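Long-range contacts in acetyl xylan esterase II (Penicillium purpurogenum, PDB 1G66), which is a serine esterase of the cutinase family, within the alpha/beta-hydrolase clan, that probably removes acetyl groups from acetylated xylan: residues 3-8 with 31-36; 98-103 with 115-120. All coordinates share one frame; numbering follows the deposited sequence. Where two conformers were deposited one is given.

Interaction 1 of 2, residues 3-8 with 31-36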
loop_
_atom_site.group_PDB
_atom_site.type_symbol
_atom_site.label_atom_id
_atom_site.label_comp_id
_atom_site.label_asym_id
_atom_site.label_seq_id
_atom_site.Cartn_x
_atom_site.Cartn_y
_atom_site.Cartn_z
ATOM N N PRO A 3 12.866 -15.750 6.398
ATOM C CA PRO A 3 11.709 -16.142 7.171
ATOM C C PRO A 3 10.638 -16.789 6.293
ATOM O O PRO A 3 10.700 -16.714 5.070
ATOM C CB PRO A 3 11.171 -14.786 7.680
ATOM C CG PRO A 3 11.497 -13.868 6.526
ATOM C CD PRO A 3 12.849 -14.344 6.032
ATOM N N ALA A 4 9.632 -17.371 6.885
ATOM C CA ALA A 4 8.535 -17.879 6.099
ATOM C C ALA A 4 7.702 -16.746 5.522
ATOM O O ALA A 4 7.136 -16.883 4.422
ATOM C CB ALA A 4 7.616 -18.815 6.913
ATOM N N ILE A 5 7.594 -15.639 6.249
ATOM C CA ILE A 5 6.744 -14.508 5.917
ATOM C C ILE A 5 7.552 -13.229 6.174
ATOM O O ILE A 5 8.223 -13.078 7.199
ATOM C CB ILE A 5 5.489 -14.491 6.804
ATOM C CG1 ILE A 5 4.613 -15.722 6.506
ATOM C CG2 ILE A 5 4.708 -13.189 6.654
ATOM C CD1 ILE A 5 3.733 -16.058 7.662
ATOM N N HIS A 6 7.432 -12.292 5.229
ATOM C CA HIS A 6 8.075 -11.001 5.371
ATOM C C HIS A 6 7.073 -9.919 4.954
ATOM O O HIS A 6 6.366 -10.074 3.971
ATOM C CB HIS A 6 9.316 -10.914 4.502
ATOM C CG HIS A 6 10.142 -9.696 4.671
ATOM N ND1 HIS A 6 10.840 -9.405 5.834
ATOM C CD2 HIS A 6 10.446 -8.724 3.795
ATOM C CE1 HIS A 6 11.514 -8.285 5.627
ATOM N NE2 HIS A 6 11.309 -7.836 4.404
ATOM N N VAL A 7 7.058 -8.841 5.724
ATOM C CA VAL A 7 6.123 -7.747 5.525
ATOM C C VAL A 7 6.911 -6.503 5.151
ATOM O O VAL A 7 7.974 -6.217 5.687
ATOM C CB VAL A 7 5.340 -7.488 6.829
ATOM C CG1 VAL A 7 4.222 -6.491 6.578
ATOM C CG2 VAL A 7 4.788 -8.742 7.419
ATOM N N PHE A 8 6.321 -5.736 4.209
ATOM C CA PHE A 8 6.829 -4.408 3.858
ATOM C C PHE A 8 5.747 -3.417 4.223
ATOM O O PHE A 8 4.582 -3.619 3.840
ATOM C CB PHE A 8 7.063 -4.282 2.356
ATOM C CG PHE A 8 8.123 -5.224 1.810
ATOM C CD1 PHE A 8 7.799 -6.545 1.498
ATOM C CD2 PHE A 8 9.422 -4.809 1.594
ATOM C CE1 PHE A 8 8.735 -7.401 1.012
ATOM C CE2 PHE A 8 10.383 -5.671 1.089
ATOM C CZ PHE A 8 10.029 -6.986 0.809
ATOM N N SER A 31 2.754 -10.268 14.900
ATOM C CA SER A 31 2.357 -10.940 16.111
ATOM C C SER A 31 1.558 -12.213 15.823
ATOM O O SER A 31 1.584 -13.099 16.662
ATOM C CB SER A 31 1.363 -10.058 16.852
ATOM O OG SER A 31 0.036 -9.897 16.396
ATOM N N ALA A 32 0.936 -12.311 14.659
ATOM C CA ALA A 32 0.210 -13.503 14.270
ATOM C C ALA A 32 1.161 -14.610 13.799
ATOM O O ALA A 32 0.738 -15.774 13.737
ATOM C CB ALA A 32 -0.784 -13.188 13.177
ATOM N N TYR A 33 2.342 -14.235 13.429
ATOM C CA TYR A 33 3.322 -15.164 12.832
ATOM C C TYR A 33 4.680 -14.962 13.462
ATOM O O TYR A 33 5.568 -14.349 12.881
ATOM C CB TYR A 33 3.391 -14.976 11.316
ATOM C CG TYR A 33 2.104 -15.329 10.625
ATOM C CD1 TYR A 33 1.161 -14.376 10.280
ATOM C CD2 TYR A 33 1.772 -16.641 10.338
ATOM C CE1 TYR A 33 -0.012 -14.713 9.669
ATOM C CE2 TYR A 33 0.583 -16.997 9.706
ATOM C CZ TYR A 33 -0.313 -16.010 9.390
ATOM O OH TYR A 33 -1.514 -16.277 8.754
ATOM N N PRO A 34 4.905 -15.514 14.648
ATOM C CA PRO A 34 6.235 -15.427 15.244
ATOM C C PRO A 34 7.320 -15.895 14.291
ATOM O O PRO A 34 7.160 -16.887 13.558
ATOM C CB PRO A 34 6.095 -16.410 16.403
ATOM C CG PRO A 34 4.645 -16.253 16.770
ATOM C CD PRO A 34 3.917 -16.243 15.443
ATOM N N GLY A 35 8.441 -15.196 14.258
ATOM C CA GLY A 35 9.524 -15.441 13.366
ATOM C C GLY A 35 9.456 -14.624 12.078
ATOM O O GLY A 35 10.459 -14.494 11.404
ATOM N N SER A 36 8.259 -14.102 11.773
ATOM C CA SER A 36 8.137 -13.247 10.599
ATOM C C SER A 36 8.943 -11.981 10.819
ATOM O O SER A 36 9.186 -11.575 11.964
ATOM C CB SER A 36 6.704 -12.929 10.260
ATOM O OG SER A 36 6.057 -12.186 11.282
HETATM O O HOH W 1 9.794 -17.422 9.768
#
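I5 and Y33 meet through matching first torsions: in each, the gamma carbon (CG1 of I5, CG of Y33) lies anti to its own carbonyl carbon, at chi1 -65° and -64°, and the extended chi2 of I5 carries CD1 onward to the ring. The contact belongs to a beta-alpha-beta unit of the alpha/beta-hydrolase sheet, in which strand 5-10, helix 23-32 and strand 37-40 follow one another. I5 CD1 sits over one face of Y33, offset toward the rim, and makes a CH-pi contact 3.7 Å from the ring centroid. Helix 190-206 adds K203 and L206 against the tyrosine, whose OH is hydrogen-bonded to G207 OXT. Replacing Y33 by an alanine is likely to leave the I5 methyl without its aromatic cover and the C-terminal carboxylate without this hydroxyl partner. Beyond the helix, Y33 to S36 form a type II turn, where the positive phi of G35 suits a residue lacking a side chain. Y33 O takes S36 N, at 2.9 Å, and, in one serine conformer, S36 OG from the opposite face. The backbone of S36 then runs beside the strand, its CA lying 3.4 Å from I5 O in a CA-H...O contact.

Interaction 2 of 2, residues 98-103 with 115-120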
loop_
_atom_site.group_PDB
_atom_site.type_symbol
_atom_site.label_atom_id
_atom_site.label_comp_id
_atom_site.label_asym_id
_atom_site.label_seq_id
_atom_site.Cartn_x
_atom_site.Cartn_y
_atom_site.Cartn_z
ATOM N N VAL A 98 0.452 1.237 -7.267
ATOM C CA VAL A 98 1.074 1.292 -8.574
ATOM C C VAL A 98 2.073 0.166 -8.768
ATOM O O VAL A 98 2.144 -0.454 -9.818
ATOM C CB VAL A 98 1.706 2.667 -8.827
ATOM C CG1 VAL A 98 2.292 2.684 -10.228
ATOM C CG2 VAL A 98 0.679 3.753 -8.658
ATOM N N ALA A 99 2.922 -0.066 -7.768
ATOM C CA ALA A 99 3.956 -1.055 -7.961
ATOM C C ALA A 99 3.374 -2.417 -8.245
ATOM O O ALA A 99 3.930 -3.170 -9.080
ATOM C CB ALA A 99 4.882 -1.108 -6.750
ATOM N N LEU A 100 2.337 -2.808 -7.519
ATOM C CA LEU A 100 1.737 -4.127 -7.622
ATOM C C LEU A 100 0.754 -4.270 -8.773
ATOM O O LEU A 100 0.756 -5.266 -9.472
ATOM C CB LEU A 100 1.030 -4.481 -6.324
ATOM C CG LEU A 100 0.262 -5.794 -6.293
ATOM C CD1 LEU A 100 1.152 -6.972 -6.521
ATOM C CD2 LEU A 100 -0.454 -5.901 -4.969
ATOM N N CYS A 101 -0.074 -3.241 -8.977
ATOM C CA CYS A 101 -1.149 -3.322 -9.974
ATOM C C CYS A 101 -0.778 -2.675 -11.305
ATOM O O CYS A 101 -1.506 -2.885 -12.270
ATOM C CB CYS A 101 -2.392 -2.628 -9.467
ATOM S SG CYS A 101 -3.213 -3.489 -8.104
ATOM N N GLY A 102 0.292 -1.894 -11.368
ATOM C CA GLY A 102 0.619 -1.157 -12.552
ATOM C C GLY A 102 -0.437 -0.111 -12.820
ATOM O O GLY A 102 -1.079 0.438 -11.928
ATOM N N GLY A 103 -0.598 0.231 -14.121
ATOM C CA GLY A 103 -1.540 1.247 -14.501
ATOM C C GLY A 103 -0.989 2.666 -14.447
ATOM O O GLY A 103 -1.662 3.592 -14.861
ATOM N N VAL A 115 3.339 -3.145 -14.332
ATOM C CA VAL A 115 3.589 -3.614 -12.963
ATOM C C VAL A 115 5.057 -3.491 -12.719
ATOM O O VAL A 115 5.875 -3.876 -13.569
ATOM C CB VAL A 115 3.054 -5.045 -12.838
ATOM C CG1 VAL A 115 3.502 -5.691 -11.516
ATOM C CG2 VAL A 115 1.555 -5.101 -12.990
ATOM N N GLN A 116 5.439 -2.980 -11.545
ATOM C CA GLN A 116 6.851 -2.729 -11.236
ATOM C C GLN A 116 7.481 -3.846 -10.447
ATOM O O GLN A 116 8.717 -3.993 -10.495
ATOM C CB GLN A 116 7.018 -1.371 -10.549
ATOM C CG GLN A 116 6.557 -0.224 -11.394
ATOM C CD GLN A 116 7.383 -0.088 -12.633
ATOM O OE1 GLN A 116 6.812 -0.149 -13.780
ATOM N NE2 GLN A 116 8.636 0.099 -12.473
ATOM N N LEU A 117 6.693 -4.613 -9.717
ATOM C CA LEU A 117 7.215 -5.843 -9.131
ATOM C C LEU A 117 7.537 -6.817 -10.242
ATOM O O LEU A 117 6.848 -6.858 -11.264
ATOM C CB LEU A 117 6.195 -6.466 -8.199
ATOM C CG LEU A 117 5.823 -5.643 -6.986
ATOM C CD1 LEU A 117 4.977 -6.505 -6.044
ATOM C CD2 LEU A 117 7.006 -5.024 -6.305
ATOM N N SER A 118 8.583 -7.606 -10.038
ATOM C CA SER A 118 8.901 -8.693 -10.966
ATOM C C SER A 118 7.820 -9.774 -10.935
ATOM O O SER A 118 7.020 -9.851 -10.011
ATOM C CB SER A 118 10.209 -9.311 -10.567
ATOM O OG SER A 118 10.042 -10.079 -9.358
ATOM N N SER A 119 7.786 -10.602 -11.982
ATOM C CA SER A 119 6.849 -11.697 -12.001
ATOM C C SER A 119 6.970 -12.584 -10.792
ATOM O O SER A 119 5.976 -13.003 -10.196
ATOM C CB SER A 119 7.079 -12.571 -13.272
ATOM O OG SER A 119 6.813 -11.767 -14.405
ATOM N N SER A 120 8.195 -12.859 -10.403
ATOM C CA SER A 120 8.418 -13.734 -9.256
ATOM C C SER A 120 7.925 -13.071 -7.974
ATOM O O SER A 120 7.309 -13.713 -7.149
ATOM C CB SER A 120 9.933 -13.953 -9.141
ATOM O OG SER A 120 10.591 -14.603 -10.216
#
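The carbonyl of A99, in the last turn of helix 91-101, accepts two successive backbone amides of the incoming chain, with Q116 N at 2.9 Å from A99 O and L117 N at 3.2 Å from the same oxygen. The donors arrive from opposite faces of the carbonyl plane, and the bond from L117 is the straighter, with 162° at its hydrogen against 148° for Q116. V115 spreads its two methyls over the end of the helix: CG1, anti to its backbone N (chi1 170°), comes 3.4 Å from L100 O, while CG2 lies against the peptide between C101 and G102. The backbones are close here, and a beta carbon on G102, whose phi is positive, would run into V115 N. L100 and L117 cross obliquely and touch through their CD1 methyls at 3.9 Å. Helix 57-78 backs the contact, with V68 against A99, and N73 holds the connecting chain through Q116 O and S118 N. C101 ties the helix end to C161 by a disulfide. S118 caps helix 119-124 from its N-cap position, OG bonding to A121 N. This loop and short helix complete the beta-alpha-beta crossover from strand 83-89 through helix 91-101 to its parallel neighbour 125-131.

Overall arrangement
The two contacts belong to crossovers of the same parallel sheet. Interaction 1 lies at the surface, its centre about 17 Å from the centre of the chain, and interaction 2 is buried, its centre about 12 Å from it. Their centres are about 22 Å apart and their nearest atoms about 8 Å, with no touch. Interaction 1 joins the start of strand 5-10 to the end of helix 23-32. Strand 83-89, next to 5-10 in the sheet, leads into helix 91-101 through what is probably the nucleophile elbow of this fold, and interaction 2 lies at the far end of that helix. There a bound sulfate, probably from the crystallisation liquor, lies about 6 Å from the side chain of Q116.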